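Local coordinates for protein PfkB (PDB 4DU5) that probably transfers a phosphate from ATP to a sugar or related carbohydrate substrate, at residues 187-192 with 209-214; 227-232 with 238-243. All coordinates share one frame; numbering follows the deposited sequence.

Contact 1 (187-192 with 209-214); sequences VSFDPN and NDLATR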
ATOM      1  N   VAL A 187     -34.633  -5.673  -3.844  1.00 31.47           N
ATOM      2  CA  VAL A 187     -33.245  -5.861  -4.218  1.00 30.76           C
ATOM      3  C   VAL A 187     -32.925  -5.266  -5.573  1.00 30.62           C
ATOM      4  O   VAL A 187     -33.611  -5.516  -6.550  1.00 31.92           O
ATOM      5  CB  VAL A 187     -32.849  -7.353  -4.205  1.00 30.41           C
ATOM      6  CG1 VAL A 187     -31.513  -7.580  -4.898  1.00 29.13           C
ATOM      7  CG2 VAL A 187     -32.767  -7.833  -2.780  1.00 30.23           C
ATOM      8  N   SER A 188     -31.841  -4.522  -5.613  1.00 29.80           N
ATOM      9  CA  SER A 188     -31.345  -3.857  -6.772  1.00 29.20           C
ATOM     10  C   SER A 188     -30.060  -4.537  -7.218  1.00 29.07           C
ATOM     11  O   SER A 188     -29.181  -4.823  -6.403  1.00 28.87           O
ATOM     12  CB  SER A 188     -30.957  -2.468  -6.313  1.00 29.10           C
ATOM     13  OG  SER A 188     -31.621  -1.515  -7.069  1.00 31.72           O
ATOM     14  N   PHE A 189     -29.894  -4.727  -8.515  1.00 29.05           N
ATOM     15  CA  PHE A 189     -28.643  -5.262  -9.010  1.00 28.95           C
ATOM     16  C   PHE A 189     -28.086  -4.450 -10.140  1.00 29.24           C
ATOM     17  O   PHE A 189     -28.750  -4.174 -11.109  1.00 29.16           O
ATOM     18  CB  PHE A 189     -28.804  -6.718  -9.420  1.00 28.24           C
ATOM     19  CG  PHE A 189     -27.527  -7.380  -9.828  1.00 28.70           C
ATOM     20  CD1 PHE A 189     -26.377  -7.273  -9.043  1.00 29.27           C
ATOM     21  CD2 PHE A 189     -27.474  -8.148 -10.995  1.00 29.22           C
ATOM     22  CE1 PHE A 189     -25.185  -7.906  -9.438  1.00 30.00           C
ATOM     23  CE2 PHE A 189     -26.292  -8.769 -11.409  1.00 28.59           C
ATOM     24  CZ  PHE A 189     -25.153  -8.663 -10.632  1.00 29.10           C
ATOM     25  N   ASP A 190     -26.837  -4.071  -9.994  1.00 30.83           N
ATOM     26  CA  ASP A 190     -26.107  -3.393 -11.035  1.00 32.20           C
ATOM     27  C   ASP A 190     -24.970  -4.305 -11.521  1.00 33.08           C
ATOM     28  O   ASP A 190     -23.973  -4.446 -10.829  1.00 33.06           O
ATOM     29  CB  ASP A 190     -25.551  -2.071 -10.511  1.00 31.73           C
ATOM     30  CG  ASP A 190     -24.685  -1.367 -11.537  1.00 33.38           C
ATOM     31  OD1 ASP A 190     -24.574  -1.888 -12.681  1.00 33.86           O
ATOM     32  OD2 ASP A 190     -24.122  -0.285 -11.215  1.00 35.01           O
ATOM     33  N   PRO A 191     -25.115  -4.905 -12.724  1.00 34.56           N
ATOM     34  CA  PRO A 191     -24.158  -5.891 -13.253  1.00 35.68           C
ATOM     35  C   PRO A 191     -22.856  -5.289 -13.760  1.00 37.41           C
ATOM     36  O   PRO A 191     -22.564  -5.362 -14.960  1.00 38.10           O
ATOM     37  CB  PRO A 191     -24.914  -6.520 -14.421  1.00 35.21           C
ATOM     38  CG  PRO A 191     -25.893  -5.521 -14.836  1.00 34.62           C
ATOM     39  CD  PRO A 191     -26.251  -4.694 -13.646  1.00 34.26           C
ATOM     40  N   ASN A 192     -22.077  -4.694 -12.867  1.00 39.07           N
ATOM     41  CA  ASN A 192     -20.772  -4.146 -13.229  1.00 40.71           C
ATOM     42  C   ASN A 192     -19.828  -5.222 -13.711  1.00 41.16           C
ATOM     43  O   ASN A 192     -19.809  -6.319 -13.155  1.00 41.87           O
ATOM     44  CB  ASN A 192     -20.150  -3.528 -11.997  1.00 41.28           C
ATOM     45  CG  ASN A 192     -20.602  -2.132 -11.775  1.00 43.67           C
ATOM     46  OD1 ASN A 192     -20.375  -1.252 -12.619  1.00 47.52           O
ATOM     47  ND2 ASN A 192     -21.237  -1.891 -10.638  1.00 43.89           N
ATOM     48  N   ASN A 209     -24.758 -13.075 -14.393  1.00 34.54           N
ATOM     49  CA  ASN A 209     -26.111 -13.525 -14.786  1.00 34.62           C
ATOM     50  C   ASN A 209     -26.849 -14.441 -13.820  1.00 34.19           C
ATOM     51  O   ASN A 209     -28.056 -14.574 -13.915  1.00 35.06           O
ATOM     52  CB  ASN A 209     -26.132 -14.189 -16.161  1.00 34.70           C
ATOM     53  CG  ASN A 209     -25.944 -13.210 -17.310  1.00 34.93           C
ATOM     54  OD1 ASN A 209     -26.153 -12.011 -17.180  1.00 35.08           O
ATOM     55  ND2 ASN A 209     -25.546 -13.739 -18.456  1.00 35.48           N
ATOM     56  N   ASP A 210     -26.147 -15.090 -12.905  1.00 33.82           N
ATOM     57  CA  ASP A 210     -26.819 -15.979 -11.961  1.00 33.24           C
ATOM     58  C   ASP A 210     -27.275 -15.135 -10.787  1.00 32.76           C
ATOM     59  O   ASP A 210     -28.309 -15.391 -10.173  1.00 32.22           O
ATOM     60  CB  ASP A 210     -25.898 -17.147 -11.528  1.00 33.23           C
ATOM     61  CG  ASP A 210     -26.429 -17.910 -10.286  1.00 33.92           C
ATOM     62  OD1 ASP A 210     -27.389 -18.717 -10.437  1.00 31.43           O
ATOM     63  OD2 ASP A 210     -25.880 -17.684  -9.159  1.00 33.77           O
ATOM     64  N   LEU A 211     -26.482 -14.121 -10.479  1.00 32.78           N
ATOM     65  CA  LEU A 211     -26.885 -13.122  -9.509  1.00 32.99           C
ATOM     66  C   LEU A 211     -28.165 -12.393  -9.984  1.00 33.38           C
ATOM     67  O   LEU A 211     -29.022 -12.012  -9.183  1.00 33.06           O
ATOM     68  CB  LEU A 211     -25.737 -12.139  -9.263  1.00 32.34           C
ATOM     69  CG  LEU A 211     -24.530 -12.661  -8.489  1.00 31.58           C
ATOM     70  CD1 LEU A 211     -23.238 -11.935  -8.885  1.00 30.60           C
ATOM     71  CD2 LEU A 211     -24.763 -12.565  -7.001  1.00 29.90           C
ATOM     72  N   ALA A 212     -28.294 -12.230 -11.299  1.00 34.08           N
ATOM     73  CA  ALA A 212     -29.435 -11.530 -11.873  1.00 34.71           C
ATOM     74  C   ALA A 212     -30.711 -12.237 -11.491  1.00 35.03           C
ATOM     75  O   ALA A 212     -31.741 -11.605 -11.322  1.00 36.03           O
ATOM     76  CB  ALA A 212     -29.302 -11.431 -13.381  1.00 34.66           C
ATOM     77  N   THR A 213     -30.619 -13.557 -11.357  1.00 35.43           N
ATOM     78  CA  THR A 213     -31.648 -14.433 -10.756  1.00 35.24           C
ATOM     79  C   THR A 213     -32.192 -14.004  -9.375  1.00 34.51           C
ATOM     80  O   THR A 213     -33.162 -14.559  -8.900  1.00 35.25           O
ATOM     81  CB  THR A 213     -31.070 -15.906 -10.688  1.00 35.92           C
ATOM     82  OG1 THR A 213     -31.137 -16.530 -11.989  1.00 36.56           O
ATOM     83  CG2 THR A 213     -31.752 -16.790  -9.621  1.00 36.65           C
ATOM     84  N   ARG A 214     -31.615 -13.001  -8.737  1.00 33.80           N
ATOM     85  CA  ARG A 214     -31.977 -12.723  -7.345  1.00 33.52           C
ATOM     86  C   ARG A 214     -32.373 -11.252  -7.104  1.00 33.39           C
ATOM     87  O   ARG A 214     -32.588 -10.806  -5.959  1.00 33.19           O
ATOM     88  CB  ARG A 214     -30.824 -13.143  -6.408  1.00 33.22           C
ATOM     89  CG  ARG A 214     -30.598 -14.641  -6.293  1.00 34.23           C
ATOM     90  CD  ARG A 214     -29.185 -15.028  -5.740  1.00 37.10           C
ATOM     91  NE  ARG A 214     -29.063 -16.485  -5.550  1.00 38.94           N
ATOM     92  CZ  ARG A 214     -28.537 -17.325  -6.445  1.00 40.95           C
ATOM     93  NH1 ARG A 214     -28.031 -16.862  -7.585  1.00 41.85           N
ATOM     94  NH2 ARG A 214     -28.502 -18.633  -6.206  1.00 41.67           N
TER
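Phe-189 holds CG anti to its backbone N (chi1 -175°), and Leu-211 holds CG anti to its carbonyl carbon, beside the backbone N. The first torsion sends the phenyl ring from the strand to the helix. Leu-211 offers chiefly its CB to the ring, with CD1 a little farther off, near CZ. The two side chains cross at about a right angle. Leu-211 CB lies 3.8 Å from Phe-189 CZ and makes an off-centre CH-pi contact, 4.3 Å from the ring centroid. The adjoining ring atom, Phe-189 CE2, lies 4.0 Å from Ala-212 N, and CD2 continues the contact along Ala-212. Val-187 also points toward 209-214, where its CG1 lies 3.6 Å from Arg-214 O. The guanidinium of Arg-214 leads away from the strand. Its NH1 forms a salt bridge with Asp-210 OD2 at 2.8 Å, meeting the oxygen from above the carboxylate plane, and its NE pairs with Asp-178. The contact is buried and largely apolar. It packs the first strand of a beta-alpha-beta unit against its crossover helix 201-212. Helix 169-182 adds Met-177 and Met-180 beside it, and strand 186-190 runs between the parallel strands 153-159 and 217-218.

Contact 2 (227-232 with 238-243); sequences FLTGET and ARFYRQ
Thr-229 lays its methyl over one face of the Phe-240 ring. CG2 sits 3.6 Å from the ring centroid, 24° off the normal, a CH-pi contact. The first torsion of Phe-240 (chi1 -177°) sets CG opposite the backbone N and carries the ring to the last turn of helix 222-229. The same methyl touches the neighbouring ring, with Thr-229 CG2 3.5 Å from Tyr-241 CE2. Leu-228 meets the phenol end of that tyrosine, whose hydroxyl is hydrogen-bonded to Asn-209. Thr-229 keeps its polar arm out of the aromatic contact. OG1 accepts from Glu-231 N at 3.3 Å in an ST turn and is also hydrogen-bonded to Gly-225 O. The turn passes through Gly-230, whose positive phi would jam a side chain against the preceding carbonyl. Beyond it, Arg-239 NH1 forms a salt bridge with Glu-231 OE2 at 3.1 Å. The oxygen lies near the guanidinium plane, but the two planes stand 78° apart. With an alanine at Phe-240, the Thr-229 methyl would probably lose the aromatic face it rests on, and a gap would open beside helix 222-229. Two successive helices, 222-229 and 234-243, thus pack across a short connection. Apolar and CH-pi contacts probably carry most of the contact, with Leu-228 and Tyr-241 its buried part. The ion pair, made by an exposed arginine, probably adds less.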
ATOM      1  N   PHE A 227     -22.418  -7.842 -23.875  1.00 43.45           N
ATOM      2  CA  PHE A 227     -21.550  -8.908 -23.393  1.00 44.04           C
ATOM      3  C   PHE A 227     -22.280 -10.012 -22.628  1.00 43.98           C
ATOM      4  O   PHE A 227     -21.988 -11.188 -22.805  1.00 43.84           O
ATOM      5  CB  PHE A 227     -20.465  -8.339 -22.501  1.00 44.70           C
ATOM      6  CG  PHE A 227     -19.404  -9.341 -22.113  1.00 46.42           C
ATOM      7  CD1 PHE A 227     -19.600 -10.203 -21.027  1.00 47.30           C
ATOM      8  CD2 PHE A 227     -18.198  -9.400 -22.819  1.00 47.93           C
ATOM      9  CE1 PHE A 227     -18.633 -11.124 -20.658  1.00 47.64           C
ATOM     10  CE2 PHE A 227     -17.212 -10.308 -22.464  1.00 49.07           C
ATOM     11  CZ  PHE A 227     -17.433 -11.181 -21.372  1.00 49.79           C
ATOM     12  N   LEU A 228     -23.216  -9.623 -21.766  1.00 44.12           N
ATOM     13  CA  LEU A 228     -23.856 -10.550 -20.846  1.00 43.98           C
ATOM     14  C   LEU A 228     -24.906 -11.415 -21.503  1.00 43.69           C
ATOM     15  O   LEU A 228     -25.020 -12.596 -21.208  1.00 43.75           O
ATOM     16  CB  LEU A 228     -24.467  -9.797 -19.655  1.00 44.20           C
ATOM     17  CG  LEU A 228     -23.512  -9.171 -18.626  1.00 44.93           C
ATOM     18  CD1 LEU A 228     -24.252  -8.402 -17.587  1.00 44.47           C
ATOM     19  CD2 LEU A 228     -22.640 -10.212 -17.941  1.00 47.04           C
ATOM     20  N   THR A 229     -25.668 -10.825 -22.406  1.00 43.60           N
ATOM     21  CA  THR A 229     -26.880 -11.461 -22.897  1.00 43.16           C
ATOM     22  C   THR A 229     -26.770 -11.899 -24.351  1.00 43.41           C
ATOM     23  O   THR A 229     -27.476 -12.801 -24.778  1.00 43.28           O
ATOM     24  CB  THR A 229     -28.104 -10.541 -22.704  1.00 43.08           C
ATOM     25  OG1 THR A 229     -28.025  -9.430 -23.596  1.00 42.09           O
ATOM     26  CG2 THR A 229     -28.145 -10.004 -21.299  1.00 42.52           C
ATOM     27  N   GLY A 230     -25.877 -11.262 -25.104  1.00 44.06           N
ATOM     28  CA  GLY A 230     -25.723 -11.556 -26.528  1.00 44.63           C
ATOM     29  C   GLY A 230     -26.634 -10.726 -27.406  1.00 45.22           C
ATOM     30  O   GLY A 230     -26.492 -10.734 -28.617  1.00 45.84           O
ATOM     31  N   GLU A 231     -27.563  -9.998 -26.791  1.00 45.98           N
ATOM     32  CA  GLU A 231     -28.547  -9.173 -27.498  1.00 46.29           C
ATOM     33  C   GLU A 231     -27.900  -7.870 -27.907  1.00 46.21           C
ATOM     34  O   GLU A 231     -26.902  -7.487 -27.319  1.00 46.21           O
ATOM     35  CB  GLU A 231     -29.750  -8.892 -26.597  1.00 46.61           C
ATOM     36  CG  GLU A 231     -30.545 -10.128 -26.164  1.00 48.17           C
ATOM     37  CD  GLU A 231     -31.555 -10.588 -27.213  1.00 52.02           C
ATOM     38  OE1 GLU A 231     -31.708  -9.901 -28.258  1.00 53.55           O
ATOM     39  OE2 GLU A 231     -32.201 -11.641 -26.989  1.00 52.93           O
ATOM     40  N   THR A 232     -28.474  -7.200 -28.909  1.00 46.48           N
ATOM     41  CA  THR A 232     -27.921  -5.945 -29.470  1.00 46.51           C
ATOM     42  C   THR A 232     -28.902  -4.757 -29.442  1.00 46.19           C
ATOM     43  O   THR A 232     -28.539  -3.628 -29.802  1.00 46.60           O
ATOM     44  CB  THR A 232     -27.420  -6.120 -30.926  1.00 46.74           C
ATOM     45  OG1 THR A 232     -28.209  -7.119 -31.586  1.00 47.40           O
ATOM     46  CG2 THR A 232     -25.955  -6.525 -30.947  1.00 47.24           C
ATOM     47  N   ALA A 238     -33.126  -6.070 -21.893  1.00 39.60           N
ATOM     48  CA  ALA A 238     -34.216  -6.044 -20.938  1.00 39.80           C
ATOM     49  C   ALA A 238     -34.994  -7.362 -20.850  1.00 40.40           C
ATOM     50  O   ALA A 238     -35.158  -7.897 -19.754  1.00 41.09           O
ATOM     51  CB  ALA A 238     -35.142  -4.906 -21.238  1.00 39.71           C
ATOM     52  N   ARG A 239     -35.480  -7.899 -21.965  1.00 40.71           N
ATOM     53  CA  ARG A 239     -36.287  -9.126 -21.849  1.00 41.40           C
ATOM     54  C   ARG A 239     -35.489 -10.361 -21.356  1.00 41.09           C
ATOM     55  O   ARG A 239     -36.069 -11.282 -20.763  1.00 41.26           O
ATOM     56  CB  ARG A 239     -37.217  -9.416 -23.069  1.00 41.77           C
ATOM     57  CG  ARG A 239     -36.770  -8.943 -24.446  1.00 43.55           C
ATOM     58  CD  ARG A 239     -37.510  -9.694 -25.549  1.00 48.89           C
ATOM     59  NE  ARG A 239     -37.337 -11.149 -25.378  1.00 55.62           N
ATOM     60  CZ  ARG A 239     -36.258 -11.873 -25.728  1.00 57.99           C
ATOM     61  NH1 ARG A 239     -35.193 -11.306 -26.315  1.00 59.37           N
ATOM     62  NH2 ARG A 239     -36.242 -13.188 -25.491  1.00 58.04           N
ATOM     63  N   PHE A 240     -34.170 -10.336 -21.546  1.00 40.27           N
ATOM     64  CA  PHE A 240     -33.282 -11.343 -20.994  1.00 39.82           C
ATOM     65  C   PHE A 240     -33.350 -11.392 -19.464  1.00 39.46           C
ATOM     66  O   PHE A 240     -33.348 -12.473 -18.867  1.00 39.60           O
ATOM     67  CB  PHE A 240     -31.840 -11.055 -21.433  1.00 40.41           C
ATOM     68  CG  PHE A 240     -30.857 -12.082 -20.984  1.00 40.50           C
ATOM     69  CD1 PHE A 240     -30.310 -12.029 -19.701  1.00 41.99           C
ATOM     70  CD2 PHE A 240     -30.484 -13.114 -21.833  1.00 40.46           C
ATOM     71  CE1 PHE A 240     -29.403 -13.004 -19.268  1.00 42.54           C
ATOM     72  CE2 PHE A 240     -29.581 -14.081 -21.424  1.00 41.34           C
ATOM     73  CZ  PHE A 240     -29.037 -14.036 -20.135  1.00 41.57           C
ATOM     74  N   TYR A 241     -33.395 -10.227 -18.826  1.00 38.97           N
ATOM     75  CA  TYR A 241     -33.443 -10.179 -17.370  1.00 38.71           C
ATOM     76  C   TYR A 241     -34.840 -10.215 -16.815  1.00 39.11           C
ATOM     77  O   TYR A 241     -35.031 -10.523 -15.635  1.00 39.11           O
ATOM     78  CB  TYR A 241     -32.675  -8.981 -16.830  1.00 38.30           C
ATOM     79  CG  TYR A 241     -31.223  -9.084 -17.135  1.00 37.33           C
ATOM     80  CD1 TYR A 241     -30.407  -9.962 -16.432  1.00 36.19           C
ATOM     81  CD2 TYR A 241     -30.662  -8.341 -18.157  1.00 37.62           C
ATOM     82  CE1 TYR A 241     -29.071 -10.089 -16.729  1.00 34.80           C
ATOM     83  CE2 TYR A 241     -29.315  -8.439 -18.448  1.00 37.25           C
ATOM     84  CZ  TYR A 241     -28.533  -9.325 -17.732  1.00 35.61           C
ATOM     85  OH  TYR A 241     -27.205  -9.428 -18.035  1.00 35.34           O
ATOM     86  N   ARG A 242     -35.822  -9.903 -17.653  1.00 39.90           N
ATOM     87  CA  ARG A 242     -37.218 -10.097 -17.266  1.00 40.48           C
ATOM     88  C   ARG A 242     -37.460 -11.580 -17.194  1.00 41.06           C
ATOM     89  O   ARG A 242     -38.129 -12.062 -16.284  1.00 41.46           O
ATOM     90  CB  ARG A 242     -38.197  -9.485 -18.276  1.00 40.40           C
ATOM     91  CG  ARG A 242     -38.116  -7.975 -18.446  1.00 38.43           C
ATOM     92  CD  ARG A 242     -38.443  -7.201 -17.158  1.00 36.69           C
ATOM     93  NE  ARG A 242     -39.618  -7.673 -16.428  1.00 33.11           N
ATOM     94  CZ  ARG A 242     -40.873  -7.400 -16.751  1.00 30.19           C
ATOM     95  NH1 ARG A 242     -41.141  -6.667 -17.823  1.00 30.73           N
ATOM     96  NH2 ARG A 242     -41.860  -7.874 -16.012  1.00 26.01           N
ATOM     97  N   GLN A 243     -36.906 -12.308 -18.155  1.00 41.87           N
ATOM     98  CA  GLN A 243     -37.150 -13.747 -18.212  1.00 43.28           C
ATOM     99  C   GLN A 243     -36.496 -14.486 -17.063  1.00 42.83           C
ATOM    100  O   GLN A 243     -37.085 -15.434 -16.550  1.00 42.56           O
ATOM    101  CB  GLN A 243     -36.783 -14.347 -19.576  1.00 43.61           C
ATOM    102  CG  GLN A 243     -38.002 -14.468 -20.478  1.00 47.03           C
ATOM    103  CD  GLN A 243     -37.762 -13.899 -21.873  1.00 52.98           C
ATOM    104  OE1 GLN A 243     -36.771 -14.237 -22.548  1.00 56.22           O
ATOM    105  NE2 GLN A 243     -38.673 -13.026 -22.319  1.00 55.07           N
TER

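Contact 1 closes before contact 2 opens along the chain, and their centres lie 12 Å apart. Helix 201-212 joins them. Its Asn-209 probably makes two hydrogen bonds into contact 2: OD1 with Tyr-241 OH at 2.9 Å, and ND2 with Leu-228 O at 3.0 Å. One amide would thus link both helices of contact 2 to the crossover helix of contact 1. Apolar packing continues the link, with Ala-212 CB 3.6 Å from Tyr-241 CD1 and Pro-191 CB 3.7 Å from Leu-228 CD1. Contact 1 is the deeper, its centre about 11 Å from the chain centre against about 20 Å for contact 2. Both lie on the same side of that centre.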